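PDB 3LYH: cobalamin (Vitamin B12) biosynthesis CbiX protein from Marinobacter aquaeolei, which probably acts as a metal-binding lyase of the CbiX family, which includes chelatases that insert a metal ion into a tetrapyrrole on the way to cobalamin or sirohaem. Local coordinates for the interface of chains A and B. Sequence-based numbering; all coordinates share one arbitrary frame. Chains: chain A/B, Cobalamin (Vitamin B12) biosynthesis CbiX protein.

The interface of chains A and B. Residues chain A 8, 10, 31, 68, 70; chain B 113-114, 117.
B:Val117 presses its two methyls into an apolar surface of chain A, and A:Leu10 meets it with one branch: CD2 of A:Leu10 lies 3.5 Å from CG2 of B:Val117, a tight fit between side chains that run at a slant to one another. The other valine methyl faces different partners. CG1 stands anti to the backbone N (chi1 171°), which carries it to A:Ile8, whose CD1 lies 3.7 Å away, and to A:Thr31, whose methyl CG2 is 3.8 Å from it. The isoleucine and valine side chains pass in opposite directions, so the long arm of A:Ile8 runs alongside the short fork. A beta-branched valine suits this place because it offers two diverging methyls close to its helix.

One helical turn earlier, B:Ile113 crosses A:Leu70 at nearly a right angle, CG2 of B:Ile113 lying 3.8 Å from CD2 of A:Leu70. It is the short gamma branch that touches, and the same methyl, CG2 of B:Ile113, lies 4.1 Å from CD2 of A:Leu10. A:Thr31 is two-faced: while its methyl packs on the valine, OG1 points towards the helix backbone, 3.3 Å from CA of B:Arg114. The small threonine probably helps the two helices come close. B:Arg114 contributes the aliphatic base of its chain, CG lying 4.0 Å from CA of A:Thr31.

Behind this layer, A:Val68 sits farther back, CG1 4.3 Å from CG2 of B:Val117. Strands 6-12 and 64-69, with helix 18-34, present the receiving surface to helix 107-125 of chain B. Two-fold symmetry repeats the contact with chains exchanged, a reciprocal packing of C-terminal helices that probably helps hold the two copies together, if the dimer of the crystal is also the one in solution.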
# COMPACT_ATOMS: atom_id res chain seq x y z
N ILE A 8 -9.53 16.00 7.05
CA ILE A 8 -8.70 15.13 6.26
C ILE A 8 -9.38 13.75 6.16
O ILE A 8 -9.98 13.24 7.14
CB ILE A 8 -7.20 15.23 6.76
CG1 ILE A 8 -6.20 14.79 5.67
CG2 ILE A 8 -7.02 14.55 8.05
CD1 ILE A 8 -4.84 15.40 5.76
N LEU A 10 -8.89 9.83 4.54
CA LEU A 10 -8.06 8.75 3.97
C LEU A 10 -8.96 7.99 3.00
O LEU A 10 -10.01 7.45 3.43
CB LEU A 10 -7.60 7.83 5.10
CG LEU A 10 -6.52 8.42 6.01
CD1 LEU A 10 -6.31 7.55 7.27
CD2 LEU A 10 -5.24 8.52 5.22
N THR A 31 -4.11 7.22 12.59
CA THR A 31 -4.57 8.52 12.12
C THR A 31 -5.90 8.98 12.71
O THR A 31 -6.04 10.11 13.18
CB THR A 31 -4.74 8.53 10.58
OG1 THR A 31 -3.50 8.22 9.96
CG2 THR A 31 -5.19 9.92 10.10
N VAL A 68 -6.34 12.02 1.19
CA VAL A 68 -5.08 11.31 1.14
C VAL A 68 -5.36 9.88 0.66
O VAL A 68 -5.91 9.08 1.37
CB VAL A 68 -4.36 11.31 2.49
CG1 VAL A 68 -3.04 10.55 2.43
CG2 VAL A 68 -4.12 12.74 3.00
N LEU A 70 -5.05 6.14 0.21
CA LEU A 70 -4.37 4.97 0.82
C LEU A 70 -4.12 3.91 -0.27
O LEU A 70 -4.75 2.85 -0.27
CB LEU A 70 -5.23 4.39 1.94
CG LEU A 70 -5.53 5.25 3.11
CD1 LEU A 70 -6.18 4.35 4.22
CD2 LEU A 70 -4.26 6.03 3.65
N ILE B 113 1.52 5.89 7.85
CA ILE B 113 0.38 6.59 7.25
C ILE B 113 -0.01 7.83 8.07
O ILE B 113 -0.23 8.91 7.54
CB ILE B 113 -0.84 5.62 7.04
CG1 ILE B 113 -0.51 4.62 5.94
CG2 ILE B 113 -2.12 6.38 6.75
CD1 ILE B 113 -1.48 3.43 5.86
N ARG B 114 -0.05 7.69 9.38
CA ARG B 114 -0.32 8.83 10.26
C ARG B 114 0.71 9.95 10.00
O ARG B 114 0.37 11.11 9.95
CB ARG B 114 -0.28 8.42 11.73
CG ARG B 114 -0.69 9.50 12.66
CD ARG B 114 -0.57 9.12 14.10
NE ARG B 114 0.79 8.72 14.41
CZ ARG B 114 1.14 8.13 15.55
NH1 ARG B 114 0.24 7.88 16.50
NH2 ARG B 114 2.41 7.79 15.74
N VAL B 117 -0.08 11.67 6.82
CA VAL B 117 -1.28 12.48 6.98
C VAL B 117 -0.97 13.78 7.75
O VAL B 117 -1.46 14.88 7.36
CB VAL B 117 -2.44 11.73 7.66
CG1 VAL B 117 -3.57 12.68 7.98
CG2 VAL B 117 -2.94 10.60 6.76